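Local coordinates for protein SusD homolog (Bacteroides thetaiotaomicron, PDB 3EHM) that probably binds host mucin O-glycans at the cell surface of a gut symbiont, as a SusD-like outer-membrane lipoprotein that serves glycan uptake, at residues Ala79-Thr84 against Ala471-Ile476; Ser60-Gly65 against Ala311-Lys316; Ser479-Arg484 against Arg526-Asn531; Pro486-Phe491 against Thr517-Val522. All blocks are in the same frame, centred on the assembly; numbering follows the deposited sequence.

Interaction 1: residues Ala79-Thr84 against Ala471-Ile476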
loop_
_atom_site.group_PDB
_atom_site.type_symbol
_atom_site.label_atom_id
_atom_site.label_comp_id
_atom_site.label_asym_id
_atom_site.label_seq_id
_atom_site.Cartn_x
_atom_site.Cartn_y
_atom_site.Cartn_z
ATOM N N ALA A 79 -8.991 9.736 -9.457
ATOM C CA ALA A 79 -9.553 10.072 -8.145
ATOM C C ALA A 79 -11.034 9.718 -8.115
ATOM O O ALA A 79 -11.563 9.276 -7.091
ATOM C CB ALA A 79 -9.360 11.552 -7.842
ATOM N N ASN A 80 -11.705 9.910 -9.243
ATOM C CA ASN A 80 -13.119 9.591 -9.323
ATOM C C ASN A 80 -13.381 8.406 -10.241
ATOM O O ASN A 80 -14.427 8.300 -10.882
ATOM C CB ASN A 80 -13.911 10.821 -9.746
ATOM C CG ASN A 80 -14.013 11.835 -8.628
ATOM O OD1 ASN A 80 -15.058 11.971 -7.986
ATOM N ND2 ASN A 80 -12.915 12.534 -8.368
ATOM N N TRP A 81 -12.386 7.528 -10.291
ATOM C CA TRP A 81 -12.443 6.282 -11.040
ATOM C C TRP A 81 -12.521 6.396 -12.559
ATOM O O TRP A 81 -12.964 5.463 -13.225
ATOM C CB TRP A 81 -13.625 5.446 -10.529
ATOM C CG TRP A 81 -13.683 5.277 -9.024
ATOM C CD1 TRP A 81 -13.160 6.113 -8.074
ATOM C CD2 TRP A 81 -14.394 4.261 -8.308
ATOM N NE1 TRP A 81 -13.508 5.683 -6.814
ATOM C CE2 TRP A 81 -14.267 4.547 -6.929
ATOM C CE3 TRP A 81 -15.132 3.137 -8.698
ATOM C CZ2 TRP A 81 -14.851 3.749 -5.939
ATOM C CZ3 TRP A 81 -15.714 2.341 -7.711
ATOM C CH2 TRP A 81 -15.567 2.654 -6.348
ATOM N N ASN A 82 -12.098 7.529 -13.109
ATOM C CA ASN A 82 -12.109 7.700 -14.558
ATOM C C ASN A 82 -10.688 7.381 -15.018
ATOM O O ASN A 82 -9.814 8.251 -15.042
ATOM C CB ASN A 82 -12.487 9.137 -14.925
ATOM C CG ASN A 82 -12.788 9.299 -16.402
ATOM O OD1 ASN A 82 -13.242 10.358 -16.843
ATOM N ND2 ASN A 82 -12.536 8.251 -17.174
ATOM N N PHE A 83 -10.462 6.121 -15.372
ATOM C CA PHE A 83 -9.142 5.666 -15.784
ATOM C C PHE A 83 -8.798 6.000 -17.233
ATOM O O PHE A 83 -8.790 5.128 -18.103
ATOM C CB PHE A 83 -9.020 4.159 -15.536
ATOM C CG PHE A 83 -9.266 3.753 -14.100
ATOM C CD1 PHE A 83 -9.081 4.660 -13.057
ATOM C CD2 PHE A 83 -9.639 2.448 -13.788
ATOM C CE1 PHE A 83 -9.262 4.271 -11.723
ATOM C CE2 PHE A 83 -9.820 2.046 -12.457
ATOM C CZ PHE A 83 -9.632 2.961 -11.426
ATOM N N THR A 84 -8.487 7.269 -17.471
ATOM C CA THR A 84 -8.154 7.754 -18.807
ATOM C C THR A 84 -6.836 7.212 -19.336
ATOM O O THR A 84 -5.986 6.745 -18.577
ATOM C CB THR A 84 -8.070 9.277 -18.829
ATOM O OG1 THR A 84 -6.977 9.701 -18.006
ATOM C CG2 THR A 84 -9.366 9.886 -18.299
ATOM N N ALA A 471 -21.484 8.193 -9.068
ATOM C CA ALA A 471 -21.328 7.887 -10.483
ATOM C C ALA A 471 -19.987 7.197 -10.757
ATOM O O ALA A 471 -19.761 6.685 -11.853
ATOM C CB ALA A 471 -21.432 9.163 -11.309
ATOM N N ALA A 472 -19.109 7.178 -9.758
ATOM C CA ALA A 472 -17.786 6.565 -9.910
ATOM C C ALA A 472 -17.800 5.073 -10.254
ATOM O O ALA A 472 -17.114 4.644 -11.183
ATOM C CB ALA A 472 -16.947 6.806 -8.646
ATOM N N PRO A 473 -18.571 4.258 -9.513
ATOM C CA PRO A 473 -18.608 2.823 -9.813
ATOM C C PRO A 473 -18.991 2.530 -11.264
ATOM O O PRO A 473 -18.457 1.612 -11.887
ATOM C CB PRO A 473 -19.636 2.292 -8.816
ATOM C CG PRO A 473 -19.425 3.199 -7.626
ATOM C CD PRO A 473 -19.350 4.557 -8.297
ATOM N N GLY A 474 -19.915 3.322 -11.797
ATOM C CA GLY A 474 -20.349 3.124 -13.167
ATOM C C GLY A 474 -19.233 3.324 -14.173
ATOM O O GLY A 474 -19.243 2.718 -15.245
ATOM N N ARG A 475 -18.265 4.171 -13.829
ATOM C CA ARG A 475 -17.145 4.452 -14.719
ATOM C C ARG A 475 -16.216 3.260 -14.935
ATOM O O ARG A 475 -15.491 3.214 -15.931
ATOM C CB ARG A 475 -16.328 5.642 -14.196
ATOM C CG ARG A 475 -17.101 6.943 -14.137
ATOM C CD ARG A 475 -16.198 8.156 -13.930
ATOM N NE ARG A 475 -16.989 9.385 -13.936
ATOM C CZ ARG A 475 -17.398 10.029 -12.845
ATOM N NH1 ARG A 475 -17.079 9.577 -11.641
ATOM N NH2 ARG A 475 -18.162 11.113 -12.961
ATOM N N ILE A 476 -16.224 2.300 -14.015
ATOM C CA ILE A 476 -15.357 1.133 -14.176
ATOM C C ILE A 476 -16.137 -0.136 -14.483
ATOM O O ILE A 476 -15.557 -1.217 -14.571
ATOM C CB ILE A 476 -14.499 0.869 -12.922
ATOM C CG1 ILE A 476 -15.400 0.509 -11.742
ATOM C CG2 ILE A 476 -13.638 2.082 -12.628
ATOM C CD1 ILE A 476 -14.638 0.066 -10.507
HETATM O O HOH W 1 -12.422 4.000 -15.548
#
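Apolar packing on one indole carries most of this contact. The methyl of Ala472 sits over a face of Trp81, its CB 3.6 Å from the centroid of the five-membered ring and 13° off the ring normal, a CH-pi contact. Farther along the indole, CZ3 of Trp81 meets CG of Pro473 at 3.8 Å, and CE3 of Trp81 meets CD1 of Ile476 at 3.6 Å, both obliquely. The other branch of Ile476 turns to a second ring, CG2 lying 3.8 Å from CE2 of Phe83. In this SusD-like fold, where helix far outweighs strand, the short helix 472-475 thus packs on the irregular loop leading into helix 85-110.

Polar contacts across the segments use backbone acceptors. The extended chain of Arg475 brings NH1 to the carbonyl O of Asn80 at 3.0 Å, a weak, bent bond (135°), while a salt bridge to OD2 of Asp469 also holds NH1. A water donates to O of Trp81 and of Arg475 and accepts from N of Phe83.

Interaction 2: residues Ser60-Gly65 against Ala311-Lys316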
loop_
_atom_site.group_PDB
_atom_site.type_symbol
_atom_site.label_atom_id
_atom_site.label_comp_id
_atom_site.label_asym_id
_atom_site.label_seq_id
_atom_site.Cartn_x
_atom_site.Cartn_y
_atom_site.Cartn_z
ATOM N N SER A 60 -5.465 5.117 -4.688
ATOM C CA SER A 60 -5.543 4.075 -3.664
ATOM C C SER A 60 -5.854 4.578 -2.253
ATOM O O SER A 60 -6.760 4.061 -1.597
ATOM C CB SER A 60 -4.239 3.264 -3.635
ATOM O OG SER A 60 -3.126 4.094 -3.352
ATOM N N GLY A 61 -5.094 5.566 -1.786
ATOM C CA GLY A 61 -5.306 6.108 -0.450
ATOM C C GLY A 61 -6.660 6.778 -0.286
ATOM O O GLY A 61 -7.220 6.836 0.814
ATOM N N ASN A 62 -7.178 7.304 -1.389
ATOM C CA ASN A 62 -8.475 7.961 -1.393
ATOM C C ASN A 62 -9.579 6.906 -1.371
ATOM O O ASN A 62 -10.541 7.027 -0.614
ATOM C CB ASN A 62 -8.587 8.860 -2.632
ATOM C CG ASN A 62 -10.023 9.072 -3.089
ATOM O OD1 ASN A 62 -10.877 9.546 -2.331
ATOM N ND2 ASN A 62 -10.290 8.731 -4.345
ATOM N N TYR A 63 -9.423 5.864 -2.186
ATOM C CA TYR A 63 -10.408 4.789 -2.261
ATOM C C TYR A 63 -10.684 4.167 -0.886
ATOM O O TYR A 63 -11.838 4.027 -0.481
ATOM C CB TYR A 63 -9.924 3.676 -3.198
ATOM C CG TYR A 63 -9.568 4.100 -4.615
ATOM C CD1 TYR A 63 -8.644 3.364 -5.361
ATOM C CD2 TYR A 63 -10.147 5.223 -5.209
ATOM C CE1 TYR A 63 -8.298 3.737 -6.660
ATOM C CE2 TYR A 63 -9.809 5.608 -6.510
ATOM C CZ TYR A 63 -8.880 4.859 -7.227
ATOM O OH TYR A 63 -8.514 5.239 -8.498
ATOM N N ILE A 64 -9.620 3.790 -0.178
ATOM C CA ILE A 64 -9.754 3.147 1.129
ATOM C C ILE A 64 -9.904 4.082 2.321
ATOM O O ILE A 64 -9.933 3.633 3.463
ATOM C CB ILE A 64 -8.575 2.205 1.406
ATOM C CG1 ILE A 64 -7.274 3.011 1.453
ATOM C CG2 ILE A 64 -8.535 1.105 0.352
ATOM C CD1 ILE A 64 -6.041 2.172 1.585
ATOM N N GLY A 65 -9.968 5.380 2.070
ATOM C CA GLY A 65 -10.178 6.308 3.165
ATOM C C GLY A 65 -9.010 6.754 4.016
ATOM O O GLY A 65 -9.227 7.266 5.121
ATOM N N ALA A 311 -14.630 13.073 2.728
ATOM C CA ALA A 311 -15.168 11.801 2.265
ATOM C C ALA A 311 -14.395 11.191 1.103
ATOM O O ALA A 311 -13.729 11.897 0.341
ATOM C CB ALA A 311 -16.634 11.967 1.897
ATOM N N PRO A 312 -14.464 9.858 0.960
ATOM C CA PRO A 312 -13.756 9.180 -0.128
ATOM C C PRO A 312 -14.400 9.486 -1.470
ATOM O O PRO A 312 -15.618 9.664 -1.556
ATOM C CB PRO A 312 -13.866 7.711 0.253
ATOM C CG PRO A 312 -15.198 7.648 0.922
ATOM C CD PRO A 312 -15.186 8.885 1.799
ATOM N N THR A 313 -13.573 9.554 -2.507
ATOM C CA THR A 313 -14.044 9.838 -3.857
ATOM C C THR A 313 -14.977 11.051 -3.827
ATOM O O THR A 313 -16.144 10.980 -4.219
ATOM C CB THR A 313 -14.752 8.591 -4.446
ATOM O OG1 THR A 313 -13.891 7.451 -4.297
ATOM C CG2 THR A 313 -15.041 8.780 -5.931
ATOM N N ASN A 314 -14.427 12.165 -3.351
ATOM C CA ASN A 314 -15.130 13.434 -3.228
ATOM C C ASN A 314 -15.766 13.842 -4.550
ATOM O O ASN A 314 -15.132 13.753 -5.598
ATOM C CB ASN A 314 -14.145 14.517 -2.773
ATOM C CG ASN A 314 -14.823 15.839 -2.443
ATOM O OD1 ASN A 314 -14.158 16.804 -2.074
ATOM N ND2 ASN A 314 -16.141 15.889 -2.564
ATOM N N SER A 315 -17.017 14.291 -4.498
ATOM C CA SER A 315 -17.713 14.707 -5.708
ATOM C C SER A 315 -17.726 16.226 -5.841
ATOM O O SER A 315 -18.157 16.759 -6.859
ATOM C CB SER A 315 -19.151 14.179 -5.705
ATOM O OG SER A 315 -19.918 14.786 -4.680
ATOM N N LYS A 316 -17.231 16.916 -4.818
ATOM C CA LYS A 316 -17.199 18.377 -4.820
ATOM C C LYS A 316 -15.921 18.978 -5.402
ATOM O O LYS A 316 -14.846 18.378 -5.335
ATOM C CB LYS A 316 -17.392 18.904 -3.396
ATOM C CG LYS A 316 -18.821 19.301 -3.042
ATOM C CD LYS A 316 -19.798 18.151 -3.182
ATOM C CE LYS A 316 -21.196 18.562 -2.711
ATOM N NZ LYS A 316 -21.753 19.733 -3.461
HETATM O O HOH W 2 -12.061 12.042 -1.675
HETATM O O HOH W 3 -14.048 5.086 -2.222
#
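Two donors grip OD1 of Asn62, a backbone N-H of the 311-316 loop and a water. The first is the backbone N of Thr313, 2.7 Å from OD1 in a nearly straight bond (165°) that lies in the carbonyl plane and uses a lone pair. The water, 2.8 Å from OD1 of Asn62, also donates to O of Ala311 and accepts from N of Asn314. With CG anti to the backbone N (chi1 153°), the amide swings off helix 60-63 and crosses the Thr313 side chain at about a right angle; ND2 has weak bonds to Ile58 O and Ala79 O. Beside it, CB of Pro312 rests 3.5 Å from the carbonyl O of Asn62. A second water links the carbonyl O of Tyr63 to OG1 of Thr313, which also accepts from NE1 of Trp81. The short helix ends in a Schellman motif, Gly65 having positive phi. An alanine in place of Asn62 removes the acceptor of the Thr313 N-H and one of the water's two acceptors, and would probably loosen the loop against the helix. Little apolar surface is shared, so this buried contact probably depends mainly on directional bonds to backbone groups.

Interaction 3: residues Ser479-Arg484 against Arg526-Asn531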
loop_
_atom_site.group_PDB
_atom_site.type_symbol
_atom_site.label_atom_id
_atom_site.label_comp_id
_atom_site.label_asym_id
_atom_site.label_seq_id
_atom_site.Cartn_x
_atom_site.Cartn_y
_atom_site.Cartn_z
ATOM N N SER A 479 -21.362 -1.293 -9.830
ATOM C CA SER A 479 -22.481 -0.531 -9.281
ATOM C C SER A 479 -22.210 -0.153 -7.830
ATOM O O SER A 479 -21.322 -0.712 -7.186
ATOM C CB SER A 479 -23.778 -1.338 -9.352
ATOM O OG SER A 479 -23.958 -2.107 -8.174
ATOM N N ILE A 480 -22.990 0.797 -7.323
ATOM C CA ILE A 480 -22.855 1.267 -5.948
ATOM C C ILE A 480 -23.416 0.233 -4.975
ATOM O O ILE A 480 -24.439 0.472 -4.333
ATOM C CB ILE A 480 -23.628 2.582 -5.742
ATOM C CG1 ILE A 480 -23.379 3.520 -6.925
ATOM C CG2 ILE A 480 -23.189 3.247 -4.444
ATOM C CD1 ILE A 480 -24.405 4.629 -7.047
ATOM N N GLU A 481 -22.749 -0.914 -4.873
ATOM C CA GLU A 481 -23.179 -1.982 -3.971
ATOM C C GLU A 481 -22.152 -3.107 -4.002
ATOM O O GLU A 481 -21.925 -3.789 -3.002
ATOM C CB GLU A 481 -24.546 -2.523 -4.397
ATOM C CG GLU A 481 -25.548 -2.646 -3.255
ATOM C CD GLU A 481 -26.209 -4.013 -3.200
ATOM O OE1 GLU A 481 -25.493 -5.006 -2.934
ATOM O OE2 GLU A 481 -27.441 -4.095 -3.422
ATOM N N ASP A 482 -21.531 -3.295 -5.162
ATOM C CA ASP A 482 -20.511 -4.325 -5.325
ATOM C C ASP A 482 -19.108 -3.730 -5.222
ATOM O O ASP A 482 -18.140 -4.454 -4.979
ATOM C CB ASP A 482 -20.668 -5.018 -6.680
ATOM C CG ASP A 482 -21.964 -5.791 -6.791
ATOM O OD1 ASP A 482 -22.141 -6.762 -6.023
ATOM O OD2 ASP A 482 -22.806 -5.422 -7.643
ATOM N N CYS A 483 -19.004 -2.412 -5.407
ATOM C CA CYS A 483 -17.716 -1.729 -5.341
ATOM C C CYS A 483 -17.695 -0.422 -4.556
ATOM O O CYS A 483 -18.419 0.526 -4.872
ATOM C CB CYS A 483 -17.181 -1.442 -6.755
ATOM S SG CYS A 483 -16.580 -2.896 -7.664
ATOM N N ARG A 484 -16.858 -0.381 -3.526
ATOM C CA ARG A 484 -16.675 0.833 -2.744
ATOM C C ARG A 484 -15.317 1.384 -3.172
ATOM O O ARG A 484 -14.963 2.511 -2.847
ATOM C CB ARG A 484 -16.706 0.542 -1.243
ATOM C CG ARG A 484 -18.098 0.176 -0.760
ATOM C CD ARG A 484 -18.229 0.195 0.754
ATOM N NE ARG A 484 -19.585 -0.176 1.133
ATOM C CZ ARG A 484 -20.013 -0.315 2.380
ATOM N NH1 ARG A 484 -19.190 -0.111 3.401
ATOM N NH2 ARG A 484 -21.270 -0.676 2.601
ATOM N N ARG A 526 -16.082 -13.248 -0.450
ATOM C CA ARG A 526 -15.595 -12.027 0.191
ATOM C C ARG A 526 -16.763 -11.287 0.855
ATOM O O ARG A 526 -17.776 -10.995 0.212
ATOM C CB ARG A 526 -14.918 -11.123 -0.841
ATOM C CG ARG A 526 -14.122 -9.979 -0.236
ATOM C CD ARG A 526 -13.432 -9.165 -1.322
ATOM N NE ARG A 526 -14.401 -8.524 -2.209
ATOM C CZ ARG A 526 -14.085 -7.872 -3.322
ATOM N NH1 ARG A 526 -12.818 -7.774 -3.704
ATOM N NH2 ARG A 526 -15.038 -7.301 -4.046
ATOM N N PRO A 527 -16.628 -10.963 2.151
ATOM C CA PRO A 527 -17.653 -10.264 2.937
ATOM C C PRO A 527 -17.920 -8.825 2.505
ATOM O O PRO A 527 -17.089 -8.189 1.851
ATOM C CB PRO A 527 -17.105 -10.317 4.366
ATOM C CG PRO A 527 -16.067 -11.415 4.333
ATOM C CD PRO A 527 -15.447 -11.246 2.983
ATOM N N LYS A 528 -19.089 -8.324 2.895
ATOM C CA LYS A 528 -19.513 -6.957 2.600
ATOM C C LYS A 528 -20.196 -6.412 3.851
ATOM O O LYS A 528 -20.861 -7.160 4.566
ATOM C CB LYS A 528 -20.503 -6.956 1.438
ATOM C CG LYS A 528 -19.895 -7.396 0.120
ATOM C CD LYS A 528 -20.950 -7.919 -0.843
ATOM C CE LYS A 528 -22.004 -6.875 -1.165
ATOM N NZ LYS A 528 -22.976 -7.391 -2.177
ATOM N N GLN A 529 -20.034 -5.121 4.123
ATOM C CA GLN A 529 -20.668 -4.532 5.299
ATOM C C GLN A 529 -22.186 -4.556 5.131
ATOM O O GLN A 529 -22.697 -4.228 4.064
ATOM C CB GLN A 529 -20.208 -3.085 5.500
ATOM C CG GLN A 529 -20.877 -2.410 6.696
ATOM C CD GLN A 529 -20.448 -0.969 6.882
ATOM O OE1 GLN A 529 -20.081 -0.288 5.923
ATOM N NE2 GLN A 529 -20.516 -0.487 8.118
ATOM N N PRO A 530 -22.925 -4.946 6.185
ATOM C CA PRO A 530 -24.389 -4.999 6.119
ATOM C C PRO A 530 -24.966 -3.644 5.716
ATOM O O PRO A 530 -24.324 -2.611 5.899
ATOM C CB PRO A 530 -24.790 -5.379 7.545
ATOM C CG PRO A 530 -23.612 -6.142 8.051
ATOM C CD PRO A 530 -22.444 -5.349 7.518
ATOM N N ASN A 531 -26.181 -3.656 5.183
ATOM C CA ASN A 531 -26.848 -2.431 4.757
ATOM C C ASN A 531 -27.451 -1.646 5.917
ATOM O O ASN A 531 -27.365 -0.396 5.880
ATOM C CB ASN A 531 -27.924 -2.766 3.726
ATOM C CG ASN A 531 -27.339 -3.359 2.464
ATOM O OD1 ASN A 531 -26.518 -2.726 1.793
ATOM N ND2 ASN A 531 -27.747 -4.580 2.135
HETATM O O HOH W 4 -23.088 -0.480 4.645
#
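This is a surface contact of charged and amide side chains, joining two irregular loops near the C-terminal end of the chain: the 479-484 loop, after helix 472-475, and the tail 526-531. Its motif is a salt-bridge network in which Lys528 stands between two acids on the SusD-like fold. NZ of Lys528 lies 3.5 Å from OE1 of Glu481 and, in a longer pairing, 4.0 Å from OD1 of Asp482. The lysine chain, bent at chi3 (60°), crosses that of Glu481 at about a right angle. Ser479 O accepts from the backbone N atoms of both acids, turning their loop tightly. Deeper in, Gln529 is buried, and its NE2 bonds Ile413 O. The extended chain of Arg484 carries its guanidinium to this amide, the two planes 58° apart. NH2 of Arg484 gives a bond to a water that donates to Pro530 O, while NH1 of Arg484 donates a hydrogen bond to OE1 of Gln529, 2.7 Å away, in the guanidinium plane and almost straight at 176°.

Interaction 4: residues Pro486-Phe491 against Thr517-Val522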
loop_
_atom_site.group_PDB
_atom_site.type_symbol
_atom_site.label_atom_id
_atom_site.label_comp_id
_atom_site.label_asym_id
_atom_site.label_seq_id
_atom_site.Cartn_x
_atom_site.Cartn_y
_atom_site.Cartn_z
ATOM N N PRO A 486 -12.210 0.676 -6.670
ATOM C CA PRO A 486 -12.024 -0.066 -7.919
ATOM C C PRO A 486 -11.307 -1.375 -7.573
ATOM O O PRO A 486 -10.566 -1.438 -6.587
ATOM C CB PRO A 486 -11.141 0.866 -8.753
ATOM C CG PRO A 486 -11.480 2.238 -8.216
ATOM C CD PRO A 486 -11.550 1.991 -6.733
ATOM N N GLU A 487 -11.535 -2.421 -8.360
ATOM C CA GLU A 487 -10.882 -3.704 -8.111
ATOM C C GLU A 487 -9.458 -3.696 -8.676
ATOM O O GLU A 487 -8.625 -4.529 -8.310
ATOM C CB GLU A 487 -11.670 -4.847 -8.768
ATOM C CG GLU A 487 -13.062 -5.115 -8.193
ATOM C CD GLU A 487 -13.038 -5.669 -6.777
ATOM O OE1 GLU A 487 -11.986 -6.194 -6.344
ATOM O OE2 GLU A 487 -14.087 -5.593 -6.097
ATOM N N ARG A 488 -9.181 -2.747 -9.565
ATOM C CA ARG A 488 -7.865 -2.651 -10.196
ATOM C C ARG A 488 -7.827 -1.454 -11.128
ATOM O O ARG A 488 -8.866 -0.886 -11.455
ATOM C CB ARG A 488 -7.599 -3.907 -11.039
ATOM C CG ARG A 488 -8.584 -4.070 -12.216
ATOM C CD ARG A 488 -8.311 -5.325 -13.056
ATOM N NE ARG A 488 -7.133 -5.203 -13.918
ATOM C CZ ARG A 488 -7.133 -4.647 -15.128
ATOM N NH1 ARG A 488 -8.251 -4.150 -15.641
ATOM N NH2 ARG A 488 -6.011 -4.585 -15.831
ATOM N N PHE A 489 -6.623 -1.076 -11.549
ATOM C CA PHE A 489 -6.453 -0.001 -12.517
ATOM C C PHE A 489 -6.539 -0.752 -13.842
ATOM O O PHE A 489 -6.303 -1.960 -13.877
ATOM C CB PHE A 489 -5.056 0.632 -12.413
ATOM C CG PHE A 489 -4.996 1.878 -11.571
ATOM C CD1 PHE A 489 -6.128 2.370 -10.929
ATOM C CD2 PHE A 489 -3.790 2.564 -11.420
ATOM C CE1 PHE A 489 -6.062 3.526 -10.145
ATOM C CE2 PHE A 489 -3.715 3.719 -10.638
ATOM C CZ PHE A 489 -4.856 4.199 -10.001
ATOM N N ARG A 490 -6.886 -0.066 -14.926
ATOM C CA ARG A 490 -6.933 -0.729 -16.224
ATOM C C ARG A 490 -5.765 -0.162 -17.022
ATOM O O ARG A 490 -5.311 0.949 -16.751
ATOM C CB ARG A 490 -8.246 -0.436 -16.966
ATOM C CG ARG A 490 -8.349 0.983 -17.514
ATOM C CD ARG A 490 -9.451 1.119 -18.557
ATOM N NE ARG A 490 -9.501 2.480 -19.086
ATOM C CZ ARG A 490 -10.134 2.833 -20.199
ATOM N NH1 ARG A 490 -10.784 1.924 -20.915
ATOM N NH2 ARG A 490 -10.103 4.097 -20.604
ATOM N N PHE A 491 -5.266 -0.924 -17.985
ATOM C CA PHE A 491 -4.170 -0.438 -18.812
ATOM C C PHE A 491 -4.731 0.610 -19.760
ATOM O O PHE A 491 -5.937 0.644 -20.017
ATOM C CB PHE A 491 -3.556 -1.584 -19.616
ATOM C CG PHE A 491 -2.821 -2.581 -18.774
ATOM C CD1 PHE A 491 -1.563 -2.286 -18.266
ATOM C CD2 PHE A 491 -3.405 -3.800 -18.449
ATOM C CE1 PHE A 491 -0.897 -3.192 -17.443
ATOM C CE2 PHE A 491 -2.745 -4.713 -17.627
ATOM C CZ PHE A 491 -1.491 -4.405 -17.123
ATOM N N THR A 517 -12.947 -5.538 -12.842
ATOM C CA THR A 517 -12.475 -6.917 -12.893
ATOM C C THR A 517 -11.620 -7.306 -11.686
ATOM O O THR A 517 -10.555 -6.736 -11.449
ATOM C CB THR A 517 -11.691 -7.161 -14.191
ATOM O OG1 THR A 517 -12.560 -6.931 -15.307
ATOM C CG2 THR A 517 -11.163 -8.584 -14.249
ATOM N N LYS A 518 -12.098 -8.287 -10.925
ATOM C CA LYS A 518 -11.392 -8.750 -9.737
ATOM C C LYS A 518 -10.073 -9.434 -10.072
ATOM O O LYS A 518 -9.982 -10.214 -11.023
ATOM C CB LYS A 518 -12.271 -9.713 -8.935
ATOM C CG LYS A 518 -13.518 -9.075 -8.340
ATOM C CD LYS A 518 -14.316 -10.103 -7.550
ATOM C CE LYS A 518 -15.600 -9.507 -6.993
ATOM N NZ LYS A 518 -16.300 -10.484 -6.119
ATOM N N LEU A 519 -9.052 -9.145 -9.276
ATOM C CA LEU A 519 -7.751 -9.741 -9.505
ATOM C C LEU A 519 -7.690 -11.169 -8.988
ATOM O O LEU A 519 -8.601 -11.636 -8.305
ATOM C CB LEU A 519 -6.657 -8.868 -8.885
ATOM C CG LEU A 519 -6.580 -7.504 -9.586
ATOM C CD1 LEU A 519 -5.503 -6.628 -8.948
ATOM C CD2 LEU A 519 -6.279 -7.720 -11.067
ATOM N N TRP A 520 -6.608 -11.854 -9.329
ATOM C CA TRP A 520 -6.404 -13.250 -8.968
ATOM C C TRP A 520 -6.494 -13.632 -7.492
ATOM O O TRP A 520 -7.106 -14.649 -7.161
ATOM C CB TRP A 520 -5.059 -13.721 -9.528
ATOM C CG TRP A 520 -4.712 -15.138 -9.168
ATOM C CD1 TRP A 520 -5.369 -16.274 -9.556
ATOM C CD2 TRP A 520 -3.626 -15.565 -8.338
ATOM N NE1 TRP A 520 -4.755 -17.384 -9.017
ATOM C CE2 TRP A 520 -3.684 -16.976 -8.265
ATOM C CE3 TRP A 520 -2.610 -14.892 -7.648
ATOM C CZ2 TRP A 520 -2.763 -17.726 -7.531
ATOM C CZ3 TRP A 520 -1.691 -15.641 -6.914
ATOM C CH2 TRP A 520 -1.778 -17.045 -6.863
ATOM N N TRP A 521 -5.891 -12.837 -6.609
ATOM C CA TRP A 521 -5.907 -13.166 -5.182
ATOM C C TRP A 521 -7.165 -12.832 -4.380
ATOM O O TRP A 521 -7.199 -13.058 -3.169
ATOM C CB TRP A 521 -4.679 -12.567 -4.475
ATOM C CG TRP A 521 -4.230 -11.215 -4.975
ATOM C CD1 TRP A 521 -3.034 -10.920 -5.572
ATOM C CD2 TRP A 521 -4.956 -9.983 -4.906
ATOM N NE1 TRP A 521 -2.972 -9.582 -5.881
ATOM C CE2 TRP A 521 -4.137 -8.981 -5.484
ATOM C CE3 TRP A 521 -6.219 -9.624 -4.413
ATOM C CZ2 TRP A 521 -4.544 -7.644 -5.583
ATOM C CZ3 TRP A 521 -6.622 -8.290 -4.512
ATOM C CH2 TRP A 521 -5.783 -7.318 -5.093
ATOM N N VAL A 522 -8.201 -12.314 -5.032
ATOM C CA VAL A 522 -9.421 -11.984 -4.300
ATOM C C VAL A 522 -10.036 -13.285 -3.800
ATOM O O VAL A 522 -10.324 -14.181 -4.590
ATOM C CB VAL A 522 -10.442 -11.248 -5.187
ATOM C CG1 VAL A 522 -11.735 -11.009 -4.400
ATOM C CG2 VAL A 522 -9.860 -9.923 -5.653
HETATM O O HOH W 5 -9.354 -6.985 -7.152
#
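The side chains of Glu487, Arg488, Lys518 and Leu519 carry the contact between the 486-491 and 517-522 loops, next to helix 449-459. Glu487 folds at chi2 (-68°) and lies alongside the extended Lys518, with CD of Glu487 3.8 Å from CG of Lys518; the acid spends its charge elsewhere, in a salt bridge from OE2 to Arg526. Arg488 holds CG in the crowded position between N and the carbonyl carbon (chi1 63°); with chi2 extended, this puts CD 3.1 Å from the carbonyl O of Thr517. The bend at chi3 turns the guanidinium away to hydrogen bonds with Ile514 O and Phe140 O. Leu519 begins a type I turn, its CG anti to its own carbonyl carbon (chi1 -65°), and crosses Arg488 at about a right angle: CD2 of Leu519 touches CD of Arg488 at 3.7 Å, and CD1 of Leu519 lies 3.8 Å from the carbonyl O of Glu487. An alanine in place of Leu519 removes both CD methyls and would probably leave the Arg488 chain less firmly packed. A water donates to O and OE1 of Glu487 and accepts from N of Leu519. Arg488 and Lys518 thus use methylenes here, while the charged ends of Glu487 and Arg488 bond to water or to groups outside.

Of these segments, helix 60-63 comes first from the N terminus and pairs with the 311-316 loop in interaction 2, closing a span of some 250 residues. Before that loop is closed the chain passes through 79-84, whose partner 471-476 comes only much later, so interactions 1 and 2 cross; they meet at Trp81 and Thr313. The last part of the chain makes two shorter closures: interaction 4 lies within the span that interaction 3 encloses, and the two touch at Glu487 and Arg526. A further tie runs from interaction 4 to interaction 1, where Phe83 O probably accepts from NE of Arg490, joining the 486-491 loop to the entrance of helix 85-110.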